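PDB 1UP3: putative cellulase CEL6 from Mycobacterium tuberculosis, which probably cleaves internal beta-1,4-glucosidic bonds of cellulose, as an endoglucanase of glycoside hydrolase family 6. Local coordinates for residues V20-A25 against E31-A36; V72-G77 against L258-P263; G84-G89 against L231-P236; G273-G278 against S282-D287. All coordinates share one frame; numbering follows the deposited sequence.

Contact 1: residues V20-A25 against E31-A36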
loop_
_atom_site.group_PDB
_atom_site.type_symbol
_atom_site.label_atom_id
_atom_site.label_comp_id
_atom_site.label_asym_id
_atom_site.label_seq_id
_atom_site.Cartn_x
_atom_site.Cartn_y
_atom_site.Cartn_z
ATOM N N VAL A 20 -11.218 -7.414 14.941
ATOM C CA VAL A 20 -11.361 -8.635 15.751
ATOM C C VAL A 20 -10.739 -8.410 17.141
ATOM O O VAL A 20 -11.383 -8.667 18.161
ATOM C CB VAL A 20 -10.754 -9.832 15.046
ATOM C CG1 VAL A 20 -10.640 -11.039 16.017
ATOM C CG2 VAL A 20 -11.611 -10.192 13.850
ATOM N N ALA A 21 -9.527 -7.848 17.193
ATOM C CA ALA A 21 -8.916 -7.501 18.474
ATOM C C ALA A 21 -9.751 -6.507 19.273
ATOM O O ALA A 21 -9.895 -6.636 20.483
ATOM C CB ALA A 21 -7.486 -6.993 18.291
ATOM N N ALA A 22 -10.286 -5.477 18.617
ATOM C CA ALA A 22 -11.012 -4.421 19.332
ATOM C C ALA A 22 -12.298 -4.979 19.948
ATOM O O ALA A 22 -12.699 -4.594 21.046
ATOM C CB ALA A 22 -11.343 -3.307 18.382
ATOM N N ARG A 23 -12.931 -5.887 19.228
ATOM C CA ARG A 23 -14.166 -6.521 19.702
ATOM C C ARG A 23 -13.927 -7.532 20.820
ATOM O O ARG A 23 -14.804 -7.729 21.678
ATOM C CB ARG A 23 -14.915 -7.169 18.562
ATOM C CG ARG A 23 -15.545 -6.141 17.633
ATOM C CD ARG A 23 -16.481 -6.773 16.619
ATOM N NE ARG A 23 -15.783 -7.052 15.377
ATOM C CZ ARG A 23 -16.106 -8.016 14.511
ATOM N NH1 ARG A 23 -17.122 -8.838 14.752
ATOM N NH2 ARG A 23 -15.372 -8.172 13.401
ATOM N N ASN A 24 -12.743 -8.134 20.842
ATOM C CA ASN A 24 -12.373 -9.138 21.854
ATOM C C ASN A 24 -11.797 -8.521 23.123
ATOM O O ASN A 24 -11.796 -9.155 24.200
ATOM C CB ASN A 24 -11.339 -10.094 21.291
ATOM C CG ASN A 24 -11.942 -11.236 20.513
ATOM O OD1 ASN A 24 -12.900 -11.888 20.955
ATOM N ND2 ASN A 24 -11.340 -11.525 19.351
ATOM N N ALA A 25 -11.317 -7.283 23.024
ATOM C CA ALA A 25 -10.645 -6.637 24.133
ATOM C C ALA A 25 -11.565 -6.604 25.369
ATOM O O ALA A 25 -12.723 -6.215 25.284
ATOM C CB ALA A 25 -10.241 -5.258 23.760
ATOM N N GLU A 31 -7.372 2.363 22.156
ATOM C CA GLU A 31 -6.380 2.408 21.097
ATOM C C GLU A 31 -6.753 1.426 19.995
ATOM O O GLU A 31 -6.692 1.766 18.816
ATOM C CB GLU A 31 -4.978 2.066 21.615
ATOM C CG GLU A 31 -4.385 3.093 22.577
ATOM C CD GLU A 31 -5.033 3.063 23.972
ATOM O OE1 GLU A 31 -5.313 1.975 24.495
ATOM O OE2 GLU A 31 -5.305 4.143 24.569
ATOM N N LEU A 32 -7.139 0.211 20.362
ATOM C CA LEU A 32 -7.531 -0.760 19.340
ATOM C C LEU A 32 -8.802 -0.335 18.620
ATOM O O LEU A 32 -8.922 -0.507 17.407
ATOM C CB LEU A 32 -7.718 -2.154 19.912
ATOM C CG LEU A 32 -6.499 -2.891 20.383
ATOM C CD1 LEU A 32 -6.894 -4.192 21.036
ATOM C CD2 LEU A 32 -5.584 -3.220 19.176
ATOM N N THR A 33 -9.756 0.228 19.366
ATOM C CA THR A 33 -10.980 0.671 18.752
ATOM C C THR A 33 -10.675 1.784 17.722
ATOM O O THR A 33 -11.256 1.792 16.651
ATOM C CB THR A 33 -11.934 1.125 19.817
ATOM O OG1 THR A 33 -12.409 -0.037 20.528
ATOM C CG2 THR A 33 -13.177 1.751 19.229
ATOM N N SER A 34 -9.793 2.714 18.063
ATOM C CA SER A 34 -9.427 3.814 17.153
ATOM C C SER A 34 -8.865 3.292 15.845
ATOM O O SER A 34 -9.337 3.659 14.763
ATOM C CB SER A 34 -8.404 4.737 17.797
ATOM O OG SER A 34 -8.097 5.813 16.917
ATOM N N VAL A 35 -7.880 2.411 15.953
ATOM C CA VAL A 35 -7.264 1.792 14.760
ATOM C C VAL A 35 -8.295 0.993 13.949
ATOM O O VAL A 35 -8.359 1.093 12.722
ATOM C CB VAL A 35 -6.050 0.904 15.192
ATOM C CG1 VAL A 35 -5.530 0.047 14.047
ATOM C CG2 VAL A 35 -4.947 1.796 15.800
ATOM N N ALA A 36 -9.107 0.167 14.629
ATOM C CA ALA A 36 -10.097 -0.654 13.951
ATOM C C ALA A 36 -11.106 0.115 13.131
ATOM O O ALA A 36 -11.577 -0.379 12.120
ATOM C CB ALA A 36 -10.836 -1.487 14.966
HETATM O O HOH W 1 -11.327 -2.373 22.053
#
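Ala22 faces Leu32 and Ala36 in an alpha-alpha hairpin, in which helix 17-24 passes through a short loop into helix 30-36. The methyl Ala22 CB fits between two successive turns of the second helix: it lies 3.9 Å from Ala36 CB and 4.1 Å from Leu32 CB, with Leu32 O only 3.8 Å from the same Ala22 CB. The small alanines let the two segment axes come within 8.3 Å of each other, at 145° between their directions, so the helices run roughly antiparallel with a clear splay.

Leu32 makes the other apolar patch through a single branch. Its CG stands beside the backbone N (chi1 -69°), which carries Leu32 CD1 to within 4.0 Å of Ala21 CB, and more loosely toward Ala25, the residue where the first helix gives out. Further out, Leu32 also packs on Phe280 and on Ala285 and Ile286 of helix 282-291, so this leucine is buried between its own helix, helix 17-24 and helix 282-291.

The opposite margin is polar. Ala22 and Thr33, with Met19, Pro28 and Asn37, line a pocket that holds a polyether molecule, probably taken up from the crystallisation liquor. Asn29, in the connecting loop, holds the start of the second helix by two bonds, OD1 accepting from Leu32 N and its backbone O pairing with Thr33 OG1. One water spans the two helices, donating to Ala22 O at 2.8 Å and lying 3.0 Å from Thr33 OG1.

Contact 2: residues V72-G77 against L258-P263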
loop_
_atom_site.group_PDB
_atom_site.type_symbol
_atom_site.label_atom_id
_atom_site.label_comp_id
_atom_site.label_asym_id
_atom_site.label_seq_id
_atom_site.Cartn_x
_atom_site.Cartn_y
_atom_site.Cartn_z
ATOM N N VAL A 72 -9.955 0.219 -0.873
ATOM C CA VAL A 72 -8.530 0.348 -1.223
ATOM C C VAL A 72 -7.924 -1.038 -1.122
ATOM O O VAL A 72 -8.032 -1.708 -0.060
ATOM C CB VAL A 72 -7.771 1.313 -0.287
ATOM C CG1 VAL A 72 -6.374 1.504 -0.772
ATOM C CG2 VAL A 72 -8.509 2.687 -0.146
ATOM N N LEU A 73 -7.367 -1.498 -2.244
ATOM C CA LEU A 73 -6.764 -2.814 -2.366
ATOM C C LEU A 73 -5.275 -2.612 -2.657
ATOM O O LEU A 73 -4.919 -1.761 -3.473
ATOM C CB LEU A 73 -7.417 -3.616 -3.488
ATOM C CG LEU A 73 -8.877 -3.950 -3.127
ATOM C CD1 LEU A 73 -9.702 -3.846 -4.344
ATOM C CD2 LEU A 73 -8.993 -5.322 -2.546
ATOM N N THR A 74 -4.439 -3.418 -2.012
ATOM C CA THR A 74 -3.003 -3.430 -2.261
ATOM C C THR A 74 -2.583 -4.748 -2.879
ATOM O O THR A 74 -2.834 -5.793 -2.299
ATOM C CB THR A 74 -2.282 -3.180 -0.978
ATOM O OG1 THR A 74 -2.655 -1.873 -0.493
ATOM C CG2 THR A 74 -0.744 -3.131 -1.206
ATOM N N LEU A 75 -2.003 -4.699 -4.068
ATOM C CA LEU A 75 -1.537 -5.912 -4.730
ATOM C C LEU A 75 -0.086 -6.150 -4.359
ATOM O O LEU A 75 0.764 -5.312 -4.613
ATOM C CB LEU A 75 -1.720 -5.793 -6.255
ATOM C CG LEU A 75 -3.152 -5.499 -6.719
ATOM C CD1 LEU A 75 -3.213 -5.489 -8.245
ATOM C CD2 LEU A 75 -4.178 -6.493 -6.172
ATOM N N TYR A 76 0.217 -7.319 -3.805
ATOM C CA TYR A 76 1.566 -7.599 -3.284
ATOM C C TYR A 76 1.948 -9.043 -3.623
ATOM O O TYR A 76 2.155 -9.875 -2.732
ATOM C CB TYR A 76 1.573 -7.324 -1.768
ATOM C CG TYR A 76 2.922 -7.242 -1.067
ATOM C CD1 TYR A 76 3.937 -6.465 -1.604
ATOM C CD2 TYR A 76 3.132 -7.878 0.140
ATOM C CE1 TYR A 76 5.185 -6.342 -0.977
ATOM C CE2 TYR A 76 4.357 -7.772 0.810
ATOM C CZ TYR A 76 5.367 -6.983 0.262
ATOM O OH TYR A 76 6.595 -6.888 0.914
ATOM N N GLY A 77 1.959 -9.343 -4.919
ATOM C CA GLY A 77 2.208 -10.694 -5.420
ATOM C C GLY A 77 3.396 -10.820 -6.364
ATOM O O GLY A 77 3.563 -11.891 -6.960
ATOM N N LEU A 258 -3.505 8.049 2.896
ATOM C CA LEU A 258 -4.153 6.759 3.127
ATOM C C LEU A 258 -3.438 5.986 4.198
ATOM O O LEU A 258 -2.241 6.230 4.451
ATOM C CB LEU A 258 -4.202 5.902 1.856
ATOM C CG LEU A 258 -4.951 6.480 0.642
ATOM C CD1 LEU A 258 -4.756 5.560 -0.553
ATOM C CD2 LEU A 258 -6.434 6.731 0.970
ATOM N N TRP A 259 -4.130 5.031 4.808
ATOM C CA TRP A 259 -3.400 4.043 5.632
ATOM C C TRP A 259 -3.292 2.781 4.784
ATOM O O TRP A 259 -4.285 2.074 4.616
ATOM C CB TRP A 259 -4.111 3.764 6.954
ATOM C CG TRP A 259 -3.976 4.856 7.960
ATOM C CD1 TRP A 259 -3.508 6.145 7.762
ATOM C CD2 TRP A 259 -4.318 4.768 9.345
ATOM N NE1 TRP A 259 -3.596 6.852 8.931
ATOM C CE2 TRP A 259 -4.048 6.027 9.926
ATOM C CE3 TRP A 259 -4.793 3.742 10.159
ATOM C CZ2 TRP A 259 -4.287 6.297 11.280
ATOM C CZ3 TRP A 259 -5.007 4.010 11.523
ATOM C CH2 TRP A 259 -4.758 5.280 12.046
ATOM N N ILE A 260 -2.145 2.591 4.148
ATOM C CA ILE A 260 -1.938 1.461 3.248
ATOM C C ILE A 260 -1.471 0.254 4.054
ATOM O O ILE A 260 -2.175 -0.762 4.136
ATOM C CB ILE A 260 -1.029 1.870 2.064
ATOM C CG1 ILE A 260 -1.688 3.041 1.334
ATOM C CG2 ILE A 260 -0.848 0.645 1.125
ATOM C CD1 ILE A 260 -0.909 3.619 0.206
ATOM N N LYS A 261 -0.323 0.374 4.709
ATOM C CA LYS A 261 0.050 -0.547 5.759
ATOM C C LYS A 261 -1.014 -0.529 6.849
ATOM O O LYS A 261 -1.567 0.527 7.137
ATOM C CB LYS A 261 1.406 -0.129 6.336
ATOM C CG LYS A 261 1.850 -0.797 7.638
ATOM C CD LYS A 261 2.302 -2.178 7.414
ATOM C CE LYS A 261 2.613 -2.849 8.752
ATOM N NZ LYS A 261 3.382 -4.092 8.550
ATOM N N ARG A 262 -1.303 -1.711 7.422
ATOM C CA ARG A 262 -2.263 -1.840 8.509
ATOM C C ARG A 262 -1.542 -1.774 9.861
ATOM O O ARG A 262 -0.799 -2.701 10.207
ATOM C CB ARG A 262 -3.006 -3.161 8.385
ATOM C CG ARG A 262 -3.957 -3.240 7.172
ATOM C CD ARG A 262 -5.023 -4.364 7.221
ATOM N NE ARG A 262 -6.130 -4.077 6.302
ATOM C CZ ARG A 262 -7.338 -4.701 6.263
ATOM N NH1 ARG A 262 -7.689 -5.670 7.093
ATOM N NH2 ARG A 262 -8.210 -4.326 5.361
ATOM N N PRO A 263 -1.742 -0.696 10.628
ATOM C CA PRO A 263 -1.064 -0.559 11.936
ATOM C C PRO A 263 -1.342 -1.731 12.810
ATOM O O PRO A 263 -2.480 -2.145 12.978
ATOM C CB PRO A 263 -1.675 0.700 12.550
ATOM C CG PRO A 263 -2.095 1.502 11.372
ATOM C CD PRO A 263 -2.579 0.493 10.351
#
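Val72 meets Leu258, and Thr74 meets Ile260, across the buried centre of the chain. The apolar pairing is light: Val72 CG1 approaches Leu258 CD1 at 4.4 Å, two branch ends meeting. Thr74 and Ile260 come closer, by van der Waals contact of a methyl with a hydroxyl oxygen, Ile260 CG2 lying 3.5 Å from Thr74 OG1 while the two side chains cross at about a right angle. With OG1 beside its own backbone N (chi1 -62°), Thr74 presents this oxygen to the isoleucine methyl.

The polar interactions belong to residues around the pair. Thr74 OG1 is hydrogen-bonded to Ser41 OG, and Ser41 OG also bonds Ile260 O, so this one serine links both segments just ahead of strand 42-44. Ile260 O has a further partner in Trp43 NE1. Asp217 holds the backbone with both oxygens, OD1 accepting from Ile260 N and OD2 from Lys261 N.

Strand 72-75 is second in the parallel sheet and strand 254-258 is last, so side chains of one strand meet the end of the last strand and the loop just after it within the interior, as in the distorted seven-stranded alpha/beta barrel of family 6 glycoside hydrolases.

Contact 3: residues G84-G89 against L231-P236. With BGC (beta-D-glucopyranose), chain B; BGC (beta-D-glucopyranose), chain C; SO4 (sulfate ion), chain D.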
loop_
_atom_site.group_PDB
_atom_site.type_symbol
_atom_site.label_atom_id
_atom_site.label_comp_id
_atom_site.label_asym_id
_atom_site.label_seq_id
_atom_site.Cartn_x
_atom_site.Cartn_y
_atom_site.Cartn_z
ATOM N N GLY A 84 13.404 -11.918 -1.259
ATOM C CA GLY A 84 13.644 -13.069 -0.404
ATOM C C GLY A 84 13.898 -12.754 1.052
ATOM O O GLY A 84 14.374 -13.614 1.814
ATOM N N SER A 85 13.558 -11.533 1.457
ATOM C CA SER A 85 13.777 -11.070 2.840
ATOM C C SER A 85 12.534 -11.378 3.709
ATOM O O SER A 85 11.809 -12.342 3.450
ATOM C CB SER A 85 14.167 -9.589 2.827
ATOM O OG SER A 85 14.497 -9.104 4.122
ATOM N N TYR A 86 12.289 -10.576 4.744
ATOM C CA TYR A 86 11.280 -10.896 5.768
ATOM C C TYR A 86 9.877 -11.080 5.203
ATOM O O TYR A 86 9.103 -11.897 5.689
ATOM C CB TYR A 86 11.246 -9.826 6.849
ATOM C CG TYR A 86 12.574 -9.615 7.534
ATOM C CD1 TYR A 86 13.196 -10.662 8.195
ATOM C CD2 TYR A 86 13.233 -8.409 7.458
ATOM C CE1 TYR A 86 14.390 -10.491 8.793
ATOM C CE2 TYR A 86 14.458 -8.234 8.059
ATOM C CZ TYR A 86 15.029 -9.283 8.737
ATOM O OH TYR A 86 16.260 -9.125 9.336
ATOM N N ALA A 87 9.586 -10.377 4.123
ATOM C CA ALA A 87 8.282 -10.494 3.478
ATOM C C ALA A 87 8.326 -11.283 2.166
ATOM O O ALA A 87 7.529 -11.040 1.259
ATOM C CB ALA A 87 7.683 -9.068 3.251
ATOM N N SER A 88 9.248 -12.242 2.086
ATOM C CA SER A 88 9.375 -13.138 0.934
ATOM C C SER A 88 8.043 -13.776 0.578
ATOM O O SER A 88 7.180 -13.993 1.446
ATOM C CB SER A 88 10.423 -14.211 1.225
ATOM O OG SER A 88 9.925 -15.119 2.199
ATOM N N GLY A 89 7.844 -14.007 -0.718
ATOM C CA GLY A 89 6.570 -14.529 -1.207
ATOM C C GLY A 89 6.368 -14.169 -2.669
ATOM O O GLY A 89 7.326 -14.134 -3.439
ATOM N N LEU A 231 17.594 -1.450 9.268
ATOM C CA LEU A 231 16.390 -2.061 9.784
ATOM C C LEU A 231 15.580 -1.048 10.595
ATOM O O LEU A 231 14.708 -1.413 11.354
ATOM C CB LEU A 231 16.698 -3.343 10.576
ATOM C CG LEU A 231 16.457 -4.650 9.825
ATOM C CD1 LEU A 231 17.138 -4.750 8.494
ATOM C CD2 LEU A 231 16.808 -5.843 10.734
ATOM N N ASN A 232 15.822 0.242 10.395
ATOM C CA ASN A 232 14.990 1.244 11.088
ATOM C C ASN A 232 13.518 1.270 10.645
ATOM O O ASN A 232 12.676 1.867 11.332
ATOM C CB ASN A 232 15.639 2.645 11.086
ATOM C CG ASN A 232 15.580 3.330 9.758
ATOM O OD1 ASN A 232 15.545 2.692 8.695
ATOM N ND2 ASN A 232 15.558 4.671 9.788
ATOM N N TRP A 233 13.219 0.563 9.553
ATOM C CA TRP A 233 11.864 0.405 9.009
ATOM C C TRP A 233 11.214 -0.891 9.498
ATOM O O TRP A 233 10.056 -1.147 9.190
ATOM C CB TRP A 233 11.916 0.411 7.463
ATOM C CG TRP A 233 12.999 -0.513 6.963
ATOM C CD1 TRP A 233 14.289 -0.155 6.654
ATOM C CD2 TRP A 233 12.954 -1.943 6.861
ATOM N NE1 TRP A 233 15.018 -1.264 6.300
ATOM C CE2 TRP A 233 14.230 -2.370 6.416
ATOM C CE3 TRP A 233 11.956 -2.906 7.038
ATOM C CZ2 TRP A 233 14.533 -3.718 6.166
ATOM C CZ3 TRP A 233 12.259 -4.238 6.797
ATOM C CH2 TRP A 233 13.555 -4.624 6.385
ATOM N N CYS A 234 11.954 -1.710 10.267
ATOM C CA CYS A 234 11.495 -3.053 10.643
ATOM C C CYS A 234 11.046 -3.053 12.111
ATOM O O CYS A 234 11.856 -3.094 13.021
ATOM C CB CYS A 234 12.630 -4.041 10.366
ATOM S SG CYS A 234 12.122 -5.715 9.983
ATOM N N ASN A 235 9.740 -2.946 12.313
ATOM C CA ASN A 235 9.137 -2.803 13.651
ATOM C C ASN A 235 9.870 -1.826 14.593
ATOM O O ASN A 235 10.166 -2.190 15.738
ATOM C CB ASN A 235 9.051 -4.164 14.345
ATOM C CG ASN A 235 8.133 -5.156 13.627
ATOM O OD1 ASN A 235 7.127 -4.753 13.032
ATOM N ND2 ASN A 235 8.458 -6.460 13.698
ATOM N N PRO A 236 10.145 -0.593 14.176
ATOM C CA PRO A 236 10.770 0.371 15.098
ATOM C C PRO A 236 9.863 0.756 16.253
ATOM O O PRO A 236 8.661 0.824 16.132
ATOM C CB PRO A 236 11.037 1.581 14.226
ATOM C CG PRO A 236 9.956 1.475 13.143
ATOM C CD PRO A 236 9.819 0.009 12.873
HETATM C C2 BGC B . 15.114 1.830 2.323
HETATM C C3 BGC B . 14.228 0.785 2.958
HETATM C C4 BGC B . 14.270 -0.555 2.215
HETATM C C5 BGC B . 15.726 -0.993 1.918
HETATM C C6 BGC B . 15.753 -2.207 0.984
HETATM C C1 BGC B . 16.493 1.227 2.104
HETATM O O2 BGC B . 15.162 2.969 3.175
HETATM O O3 BGC B . 12.896 1.299 3.064
HETATM O O4 BGC B . 13.706 -1.546 2.998
HETATM O O5 BGC B . 16.350 0.077 1.283
HETATM O O6 BGC B . 17.111 -2.619 0.868
HETATM C C2 BGC C . 12.071 -3.315 3.153
HETATM C C3 BGC C . 10.630 -3.678 2.824
HETATM C C4 BGC C . 9.673 -2.611 3.355
HETATM C C5 BGC C . 10.155 -1.228 2.865
HETATM C C6 BGC C . 9.338 -0.091 3.493
HETATM C C1 BGC C . 12.385 -1.906 2.640
HETATM O O2 BGC C . 12.989 -4.299 2.640
HETATM O O3 BGC C . 10.282 -4.959 3.325
HETATM O O4 BGC C . 8.324 -2.827 2.927
HETATM O O5 BGC C . 11.504 -0.981 3.227
HETATM O O6 BGC C . 9.741 1.160 2.971
HETATM S S SO4 D . 18.696 -0.989 5.655
HETATM O O1 SO4 D . 19.249 -1.861 4.621
HETATM O O2 SO4 D . 18.249 -1.810 6.774
HETATM O O3 SO4 D . 17.547 -0.302 5.094
HETATM O O4 SO4 D . 19.664 0.044 6.086
#
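Two loops meet beside the glycan-binding cleft, where Tyr86 touches Leu231, Trp233 and Cys234; each makes a type I turn, Ser85 to Ser88 and Leu231 to Cys234. Trp233 is the sugar platform. Two glucose units of the bound glycan lie over one face of its indole, with C2 of the chain C unit 3.8 Å from Trp233 CZ3 and O4 of the chain B unit 3.6 Å from Trp233 CE2. Trp233 CG stands between its own backbone N and carbonyl carbon (chi1 48°), which folds the indole back over its own turn, the opposite face resting on Leu231 CA and Cys234 CB.

Tyr86 meets this platform edge to edge: Tyr86 CD2 is 3.9 Å from Trp233 CH2, each near the plane of the other ring. The sulfur of Cys234 approaches obliquely, SG lying 4.5 Å from the Tyr86 ring centroid and 41° off its normal, a sulfur-aromatic contact made by a cysteine whose disulfide partner is Cys270. At the phenol end, Tyr86 OH touches Leu231 CD2 at 3.6 Å.

A sulfate, probably from the crystallisation liquor, sits at the indole edge, where its O3 takes Trp233 NE1 at 3.0 Å and its O2 takes Leu231 N at 2.6 Å. Within the first loop, Ala87 N holds Asp82 OD2, while Asp82 OD1 bonds to glucose. Segment 84-89 runs from strand 72-75 toward helix 94-108, and segment 231-236 belongs to the long connection between strands 213-217 and 254-258.

Contact 4: residues G273-G278 against S282-D287. With SO4 (sulfate ion), chain E.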
loop_
_atom_site.group_PDB
_atom_site.type_symbol
_atom_site.label_atom_id
_atom_site.label_comp_id
_atom_site.label_asym_id
_atom_site.label_seq_id
_atom_site.Cartn_x
_atom_site.Cartn_y
_atom_site.Cartn_z
ATOM N N GLY A 273 13.487 -12.152 16.223
ATOM C CA GLY A 273 12.513 -13.178 16.526
ATOM C C GLY A 273 11.102 -12.600 16.698
ATOM O O GLY A 273 10.260 -13.203 17.358
ATOM N N GLU A 274 10.842 -11.459 16.052
ATOM C CA GLU A 274 9.500 -10.839 16.091
ATOM C C GLU A 274 8.526 -11.586 15.189
ATOM O O GLU A 274 8.928 -12.503 14.456
ATOM C CB GLU A 274 9.603 -9.341 15.774
ATOM C CG GLU A 274 10.242 -8.632 16.960
ATOM C CD GLU A 274 10.737 -7.242 16.725
ATOM O OE1 GLU A 274 10.814 -6.790 15.561
ATOM O OE2 GLU A 274 11.074 -6.585 17.754
ATOM N N PRO A 275 7.223 -11.299 15.258
ATOM C CA PRO A 275 6.266 -12.091 14.475
ATOM C C PRO A 275 6.427 -11.984 12.957
ATOM O O PRO A 275 6.945 -10.981 12.442
ATOM C CB PRO A 275 4.909 -11.595 14.973
ATOM C CG PRO A 275 5.185 -11.045 16.319
ATOM C CD PRO A 275 6.529 -10.356 16.163
ATOM N N GLN A 276 6.077 -13.063 12.257
ATOM C CA GLN A 276 6.228 -13.106 10.780
ATOM C C GLN A 276 5.565 -11.866 10.164
ATOM O O GLN A 276 4.546 -11.374 10.668
ATOM C CB GLN A 276 5.557 -14.386 10.259
ATOM C CG GLN A 276 5.694 -14.691 8.799
ATOM C CD GLN A 276 4.623 -15.686 8.301
ATOM O OE1 GLN A 276 3.538 -15.799 8.879
ATOM N NE2 GLN A 276 4.927 -16.375 7.202
ATOM N N ALA A 277 6.107 -11.404 9.036
ATOM C CA ALA A 277 5.559 -10.253 8.327
ATOM C C ALA A 277 4.082 -10.440 8.059
ATOM O O ALA A 277 3.627 -11.537 7.607
ATOM C CB ALA A 277 6.337 -9.977 7.034
ATOM N N GLY A 278 3.303 -9.433 8.456
ATOM C CA GLY A 278 1.874 -9.418 8.225
ATOM C C GLY A 278 0.978 -9.891 9.355
ATOM O O GLY A 278 -0.250 -9.672 9.326
ATOM N N SER A 282 -1.516 -6.983 18.627
ATOM C CA SER A 282 -2.280 -5.918 19.301
ATOM C C SER A 282 -1.385 -4.880 19.964
ATOM O O SER A 282 -1.669 -3.676 19.940
ATOM C CB SER A 282 -3.265 -6.475 20.346
ATOM O OG SER A 282 -4.357 -7.097 19.714
ATOM N N GLN A 283 -0.322 -5.322 20.638
ATOM C CA GLN A 283 0.593 -4.425 21.322
ATOM C C GLN A 283 1.196 -3.396 20.372
ATOM O O GLN A 283 1.390 -2.260 20.746
ATOM C CB GLN A 283 1.723 -5.212 22.021
ATOM C CG GLN A 283 2.663 -4.310 22.808
ATOM C CD GLN A 283 2.008 -3.836 24.050
ATOM O OE1 GLN A 283 1.596 -4.664 24.871
ATOM N NE2 GLN A 283 1.819 -2.515 24.191
ATOM N N TYR A 284 1.530 -3.809 19.155
ATOM C CA TYR A 284 2.073 -2.883 18.166
ATOM C C TYR A 284 1.060 -1.795 17.804
ATOM O O TYR A 284 1.427 -0.590 17.761
ATOM C CB TYR A 284 2.513 -3.608 16.903
ATOM C CG TYR A 284 3.812 -4.411 17.004
ATOM C CD1 TYR A 284 4.486 -4.583 18.211
ATOM C CD2 TYR A 284 4.261 -5.093 15.905
ATOM C CE1 TYR A 284 5.640 -5.333 18.272
ATOM C CE2 TYR A 284 5.440 -5.858 15.940
ATOM C CZ TYR A 284 6.121 -5.951 17.121
ATOM O OH TYR A 284 7.294 -6.709 17.189
ATOM N N ALA A 285 -0.191 -2.192 17.576
ATOM C CA ALA A 285 -1.251 -1.195 17.304
ATOM C C ALA A 285 -1.455 -0.250 18.494
ATOM O O ALA A 285 -1.563 0.981 18.329
ATOM C CB ALA A 285 -2.549 -1.864 16.901
ATOM N N ILE A 286 -1.481 -0.819 19.697
ATOM C CA ILE A 286 -1.655 -0.009 20.901
ATOM C C ILE A 286 -0.509 0.987 21.077
ATOM O O ILE A 286 -0.736 2.154 21.403
ATOM C CB ILE A 286 -1.821 -0.946 22.111
ATOM C CG1 ILE A 286 -3.165 -1.640 22.012
ATOM C CG2 ILE A 286 -1.728 -0.201 23.439
ATOM C CD1 ILE A 286 -3.307 -2.904 22.863
ATOM N N ASP A 287 0.738 0.547 20.877
ATOM C CA ASP A 287 1.875 1.458 21.019
ATOM C C ASP A 287 1.847 2.608 19.979
ATOM O O ASP A 287 2.095 3.775 20.315
ATOM C CB ASP A 287 3.202 0.705 20.965
ATOM C CG ASP A 287 3.417 -0.244 22.177
ATOM O OD1 ASP A 287 2.674 -0.193 23.186
ATOM O OD2 ASP A 287 4.327 -1.086 22.195
HETATM S S SO4 E . 15.297 -13.501 12.627
HETATM O O1 SO4 E . 14.941 -14.797 12.096
HETATM O O2 SO4 E . 14.556 -13.226 13.846
HETATM O O3 SO4 E . 15.126 -12.434 11.630
HETATM O O4 SO4 E . 16.753 -13.389 12.875
HETATM O O HOH W 2 8.642 -6.481 19.564
#
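Pro275 and Tyr284 have the nearest CA atoms, yet these stand 10.8 Å apart, so an extended loop backbone is joined to the first turns of helix 282-291 by one long side chain. Tyr284 spans the gap and sets its hydroxyl beside Glu274: OH lies 3.5 Å from Glu274 CG and equally near the carboxylate carbon. Pro275 and Tyr284 approach each other head on, Pro275 CD lying 3.9 Å from Tyr284 OH. The carboxylate and phenol planes are steeply turned, 76° apart.

A water in the plane of the tyrosine ring completes the link, donating to Glu274 OE2 at 3.0 Å and lying 2.7 Å from Tyr284 OH. The other oxygen, Glu274 OE1, makes a salt bridge with Arg272 and accepts from Asn235 ND2. On the helix, Gln283 NE2 donates to Asp287 OD1 at 2.7 Å, meeting the carboxylate from above its plane (39° out). Tyr284 and Asp287, with Asn235, help line a surface pocket holding a polyether, probably from the crystallisation liquor.

With an arginine, an amide and a water around its two oxygens, Glu274 is probably held as the carboxylate, and its polar link to the tyrosine hydroxyl runs through the water.

In the fold
From the N terminus, contact 1 closes first, a short hairpin loop between helices 17-24 and 30-36. Contact 2 then joins strand 72-75 to the chain just after strand 254-258, enclosing most of the barrel, and the span of contact 3 falls wholly within it, tying two cleft loops. Contact 4 follows as a short local closure between the last loop and the start of helix 282-291; none of the spans cross. In space every pair touches except contacts 1 and 3: Ala21 packs on Ser282, Val35 on Pro263, Pro263 on Ala285, Tyr76 on Ala87, and Tyr86 on Ala277.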